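Long-range contact in geranylgeranyl pyrophosphate synthase (Geoglobus acetivorans, PDB 5JFQ), which adds isopentenyl diphosphate units stepwise to dimethylallyl diphosphate, giving mainly geranylgeranyl diphosphate and some farnesyl diphosphate: residues 69-77 with 179-190. Numbering follows the deposited sequence.
Sequences AAIAIETVH and LIGISASIPAVL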
ATOM      1  N   ALA B  69     -10.292  -2.712  13.806  1.00 49.57           N
ATOM      2  CA  ALA B  69     -10.127  -3.752  12.799  1.00 48.01           C
ATOM      3  C   ALA B  69     -11.269  -3.758  11.788  1.00 52.70           C
ATOM      4  O   ALA B  69     -11.063  -4.100  10.616  1.00 52.30           O
ATOM      5  CB  ALA B  69     -10.026  -5.106  13.472  1.00 49.29           C
ATOM      6  N   ALA B  70     -12.480  -3.403  12.207  1.00 50.59           N
ATOM      7  CA  ALA B  70     -13.550  -3.306  11.225  1.00 52.57           C
ATOM      8  C   ALA B  70     -13.284  -2.151  10.265  1.00 53.25           C
ATOM      9  O   ALA B  70     -13.365  -2.311   9.044  1.00 50.97           O
ATOM     10  CB  ALA B  70     -14.902  -3.146  11.917  1.00 52.04           C
ATOM     11  N   ILE B  71     -12.945  -0.982  10.801  1.00 54.01           N
ATOM     12  CA  ILE B  71     -12.634   0.135   9.922  1.00 52.68           C
ATOM     13  C   ILE B  71     -11.396  -0.176   9.088  1.00 55.43           C
ATOM     14  O   ILE B  71     -11.324   0.200   7.910  1.00 57.11           O
ATOM     15  CB  ILE B  71     -12.481   1.421  10.757  1.00 55.56           C
ATOM     16  CG1 ILE B  71     -13.795   1.711  11.482  1.00 56.02           C
ATOM     17  CG2 ILE B  71     -12.073   2.617   9.896  1.00 51.32           C
ATOM     18  CD1 ILE B  71     -15.016   1.615  10.574  1.00 59.72           C
ATOM     19  N   ALA B  72     -10.423  -0.900   9.652  1.00 50.62           N
ATOM     20  CA  ALA B  72      -9.191  -1.133   8.907  1.00 52.38           C
ATOM     21  C   ALA B  72      -9.438  -2.014   7.697  1.00 52.06           C
ATOM     22  O   ALA B  72      -8.923  -1.742   6.608  1.00 51.23           O
ATOM     23  CB  ALA B  72      -8.120  -1.757   9.798  1.00 48.06           C
ATOM     24  N   ILE B  73     -10.218  -3.072   7.871  1.00 52.28           N
ATOM     25  CA  ILE B  73     -10.500  -3.965   6.761  1.00 51.03           C
ATOM     26  C   ILE B  73     -11.338  -3.262   5.696  1.00 52.51           C
ATOM     27  O   ILE B  73     -11.093  -3.428   4.494  1.00 54.06           O
ATOM     28  CB  ILE B  73     -11.165  -5.237   7.294  1.00 51.82           C
ATOM     29  CG1 ILE B  73     -10.125  -6.013   8.096  1.00 48.76           C
ATOM     30  CG2 ILE B  73     -11.766  -6.050   6.152  1.00 57.30           C
ATOM     31  CD1 ILE B  73     -10.513  -7.418   8.381  1.00 57.46           C
ATOM     32  N   GLU B  74     -12.313  -2.444   6.105  1.00 49.97           N
ATOM     33  CA  GLU B  74     -13.074  -1.685   5.115  1.00 53.27           C
ATOM     34  C   GLU B  74     -12.167  -0.739   4.352  1.00 53.97           C
ATOM     35  O   GLU B  74     -12.345  -0.526   3.145  1.00 54.91           O
ATOM     36  CB  GLU B  74     -14.203  -0.891   5.770  1.00 54.21           C
ATOM     37  CG  GLU B  74     -15.033  -0.058   4.785  1.00 55.85           C
ATOM     38  CD  GLU B  74     -15.935  -0.897   3.886  1.00 55.02           C
ATOM     39  OE1 GLU B  74     -15.998  -2.122   4.075  1.00 56.97           O
ATOM     40  OE2 GLU B  74     -16.582  -0.332   2.985  1.00 57.29           O
ATOM     41  N   THR B  75     -11.179  -0.175   5.044  1.00 50.67           N
ATOM     42  CA  THR B  75     -10.212   0.696   4.395  1.00 50.71           C
ATOM     43  C   THR B  75      -9.403  -0.067   3.352  1.00 49.07           C
ATOM     44  O   THR B  75      -9.207   0.419   2.229  1.00 49.17           O
ATOM     45  CB  THR B  75      -9.319   1.324   5.466  1.00 48.76           C
ATOM     46  OG1 THR B  75     -10.147   1.815   6.525  1.00 42.60           O
ATOM     47  CG2 THR B  75      -8.486   2.470   4.897  1.00 45.05           C
ATOM     48  N   VAL B  76      -8.940  -1.272   3.699  1.00 47.66           N
ATOM     49  CA  VAL B  76      -8.299  -2.134   2.709  1.00 53.26           C
ATOM     50  C   VAL B  76      -9.230  -2.359   1.526  1.00 51.14           C
ATOM     51  O   VAL B  76      -8.826  -2.226   0.363  1.00 48.47           O
ATOM     52  CB  VAL B  76      -7.870  -3.475   3.331  1.00 49.86           C
ATOM     53  CG1 VAL B  76      -7.492  -4.466   2.211  1.00 42.19           C
ATOM     54  CG2 VAL B  76      -6.704  -3.270   4.279  1.00 44.16           C
ATOM     55  N   HIS B  77     -10.472  -2.670   1.809  1.00 51.40           N
ATOM     56  CA  HIS B  77     -11.392  -2.918   0.752  1.00 51.41           C
ATOM     57  C   HIS B  77     -11.489  -1.738  -0.150  1.00 52.78           C
ATOM     58  O   HIS B  77     -11.479  -1.895  -1.330  1.00 51.92           O
ATOM     59  CB  HIS B  77     -12.751  -3.323   1.283  1.00 52.57           C
ATOM     60  CG  HIS B  77     -13.738  -3.679   0.219  1.00 58.55           C
ATOM     61  ND1 HIS B  77     -13.513  -4.671  -0.701  1.00 52.31           N
ATOM     62  CD2 HIS B  77     -14.943  -3.158  -0.083  1.00 52.64           C
ATOM     63  CE1 HIS B  77     -14.539  -4.748  -1.518  1.00 55.18           C
ATOM     64  NE2 HIS B  77     -15.419  -3.842  -1.162  1.00 56.48           N
ATOM     65  N   LEU B 179      -9.962 -11.456   2.273  1.00 45.27           N
ATOM     66  CA  LEU B 179     -10.388 -10.251   2.976  1.00 49.96           C
ATOM     67  C   LEU B 179     -11.705 -10.485   3.698  1.00 55.28           C
ATOM     68  O   LEU B 179     -11.969  -9.860   4.729  1.00 53.87           O
ATOM     69  CB  LEU B 179     -10.502  -9.049   2.040  1.00 47.45           C
ATOM     70  CG  LEU B 179     -10.604  -7.720   2.789  1.00 46.16           C
ATOM     71  CD1 LEU B 179      -9.386  -7.532   3.656  1.00 47.53           C
ATOM     72  CD2 LEU B 179     -10.758  -6.545   1.856  1.00 44.34           C
ATOM     73  N   ILE B 180     -12.535 -11.396   3.193  1.00 59.95           N
ATOM     74  CA  ILE B 180     -13.743 -11.710   3.937  1.00 59.67           C
ATOM     75  C   ILE B 180     -13.431 -12.684   5.055  1.00 57.20           C
ATOM     76  O   ILE B 180     -14.034 -12.608   6.125  1.00 59.75           O
ATOM     77  CB  ILE B 180     -14.834 -12.242   3.002  1.00 59.50           C
ATOM     78  CG1 ILE B 180     -15.049 -11.238   1.865  1.00 57.29           C
ATOM     79  CG2 ILE B 180     -16.114 -12.442   3.790  1.00 58.36           C
ATOM     80  CD1 ILE B 180     -16.185 -11.570   0.919  1.00 58.12           C
ATOM     81  N   GLY B 181     -12.475 -13.590   4.844  1.00 57.13           N
ATOM     82  CA  GLY B 181     -12.048 -14.470   5.925  1.00 59.51           C
ATOM     83  C   GLY B 181     -11.475 -13.722   7.120  1.00 60.25           C
ATOM     84  O   GLY B 181     -11.796 -14.024   8.276  1.00 58.37           O
ATOM     85  N   ILE B 182     -10.610 -12.737   6.864  1.00 57.97           N
ATOM     86  CA  ILE B 182      -9.974 -12.050   7.981  1.00 57.26           C
ATOM     87  C   ILE B 182     -10.955 -11.110   8.662  1.00 57.40           C
ATOM     88  O   ILE B 182     -10.815 -10.839   9.862  1.00 55.82           O
ATOM     89  CB  ILE B 182      -8.698 -11.315   7.535  1.00 52.82           C
ATOM     90  CG1 ILE B 182      -8.020 -10.693   8.757  1.00 54.51           C
ATOM     91  CG2 ILE B 182      -9.022 -10.255   6.508  1.00 51.83           C
ATOM     92  CD1 ILE B 182      -6.592 -10.326   8.555  1.00 49.10           C
ATOM     93  N   SER B 183     -11.962 -10.615   7.929  1.00 51.04           N
ATOM     94  CA  SER B 183     -13.079  -9.910   8.563  1.00 56.53           C
ATOM     95  C   SER B 183     -13.625 -10.689   9.756  1.00 58.71           C
ATOM     96  O   SER B 183     -13.767 -10.151  10.859  1.00 57.09           O
ATOM     97  CB  SER B 183     -14.200  -9.664   7.553  1.00 58.23           C
ATOM     98  OG  SER B 183     -13.711  -9.067   6.372  1.00 65.19           O
ATOM     99  N   ALA B 184     -13.942 -11.967   9.541  1.00 60.80           N
ATOM    100  CA  ALA B 184     -14.426 -12.829  10.612  1.00 62.66           C
ATOM    101  C   ALA B 184     -13.286 -13.337  11.481  1.00 60.62           C
ATOM    102  O   ALA B 184     -13.445 -13.491  12.699  1.00 56.46           O
ATOM    103  CB  ALA B 184     -15.203 -14.011  10.021  1.00 58.35           C
ATOM    104  N   SER B 185     -12.136 -13.595  10.867  1.00 59.45           N
ATOM    105  CA  SER B 185     -11.011 -14.133  11.612  1.00 56.12           C
ATOM    106  C   SER B 185     -10.515 -13.147  12.652  1.00 57.30           C
ATOM    107  O   SER B 185     -10.186 -13.544  13.772  1.00 59.77           O
ATOM    108  CB  SER B 185      -9.879 -14.492  10.655  1.00 60.08           C
ATOM    109  OG  SER B 185      -9.419 -15.801  10.888  1.00 59.72           O
ATOM    110  N   ILE B 186     -10.465 -11.859  12.318  1.00 58.53           N
ATOM    111  CA  ILE B 186      -9.597 -10.951  13.068  1.00 55.40           C
ATOM    112  C   ILE B 186     -10.034 -10.767  14.521  1.00 56.98           C
ATOM    113  O   ILE B 186      -9.152 -10.606  15.378  1.00 55.78           O
ATOM    114  CB  ILE B 186      -9.419  -9.600  12.344  1.00 53.07           C
ATOM    115  CG1 ILE B 186      -8.163  -8.891  12.874  1.00 54.32           C
ATOM    116  CG2 ILE B 186     -10.650  -8.702  12.424  1.00 49.31           C
ATOM    117  CD1 ILE B 186      -7.883  -7.535  12.228  1.00 49.95           C
ATOM    118  N   PRO B 187     -11.329 -10.808  14.885  1.00 58.40           N
ATOM    119  CA  PRO B 187     -11.642 -10.728  16.325  1.00 56.92           C
ATOM    120  C   PRO B 187     -11.112 -11.921  17.107  1.00 58.93           C
ATOM    121  O   PRO B 187     -10.714 -11.767  18.272  1.00 57.17           O
ATOM    122  CB  PRO B 187     -13.179 -10.651  16.360  1.00 55.83           C
ATOM    123  CG  PRO B 187     -13.590 -10.236  14.999  1.00 56.93           C
ATOM    124  CD  PRO B 187     -12.569 -10.867  14.085  1.00 56.66           C
ATOM    125  N   ALA B 188     -11.084 -13.109  16.496  1.00 54.21           N
ATOM    126  CA  ALA B 188     -10.441 -14.248  17.135  1.00 54.54           C
ATOM    127  C   ALA B 188      -8.959 -14.003  17.329  1.00 56.46           C
ATOM    128  O   ALA B 188      -8.367 -14.485  18.304  1.00 62.51           O
ATOM    129  CB  ALA B 188     -10.652 -15.513  16.310  1.00 57.39           C
ATOM    130  N   VAL B 189      -8.338 -13.270  16.411  1.00 54.27           N
ATOM    131  CA  VAL B 189      -6.931 -12.950  16.580  1.00 54.40           C
ATOM    132  C   VAL B 189      -6.761 -11.882  17.641  1.00 53.86           C
ATOM    133  O   VAL B 189      -5.898 -11.994  18.518  1.00 55.25           O
ATOM    134  CB  VAL B 189      -6.311 -12.508  15.249  1.00 53.82           C
ATOM    135  CG1 VAL B 189      -4.818 -12.268  15.434  1.00 50.26           C
ATOM    136  CG2 VAL B 189      -6.570 -13.549  14.191  1.00 56.67           C
ATOM    137  N   LEU B 190      -7.593 -10.836  17.580  1.00 49.42           N
ATOM    138  CA  LEU B 190      -7.422  -9.691  18.467  1.00 54.71           C
ATOM    139  C   LEU B 190      -7.633 -10.072  19.931  1.00 58.18           C
ATOM    140  O   LEU B 190      -6.947  -9.556  20.817  1.00 55.26           O
ATOM    141  CB  LEU B 190      -8.373  -8.566  18.052  1.00 54.38           C
ATOM    142  CG  LEU B 190      -7.867  -7.723  16.874  1.00 50.92           C
ATOM    143  CD1 LEU B 190      -8.879  -6.691  16.381  1.00 40.56           C
ATOM    144  CD2 LEU B 190      -6.566  -7.051  17.266  1.00 48.83           C
TER
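Ile73 is a knob in a hole formed by Leu179, Ile182, Ser183 and Ile186. Its two branches share the work. CD1 reaches the backbone of the other helix, 3.5 Å from Ser183 N. On its flank is CG2 of Ile182, 3.7 Å from Ile73 CD1. The branch Ile73 CG2, anti to the backbone N, lies against Ser183 OG and against Leu179 CD1. The Ile73 and Leu179 side chains lie alongside each other and point opposite ways. The Ser183 hydroxyl turns back to its own helix, which satisfies it beside the Ile73 methyl groups. With chi1 at -51°, OG sits beside the backbone N and donates to Leu179 O, which also accepts from Ser183 N. The contact joins helices 67-88 and 165-190 of the mainly helical prenyl synthase fold. Their segments run nearly antiparallel, at 159°, with their axes 10.2 Å apart at the closest approach. Leu179 forks at one end of the contact: CD1 meets Val76 CG1, while CD2 lies 3.8 Å from His77 CB. His77 probably binds isopentenyl diphosphate, as in relatives, and its side chain also touches Arg48, which probably binds the same substrate. At the other end, Ala69 CB is met by two methyls, Ile186 CD1 and Leu190 CD1, each at 3.5 Å. Leu123 of helix 105-123 also packs on Ile186, and Trp202 of helix 195-221 touches Ile182.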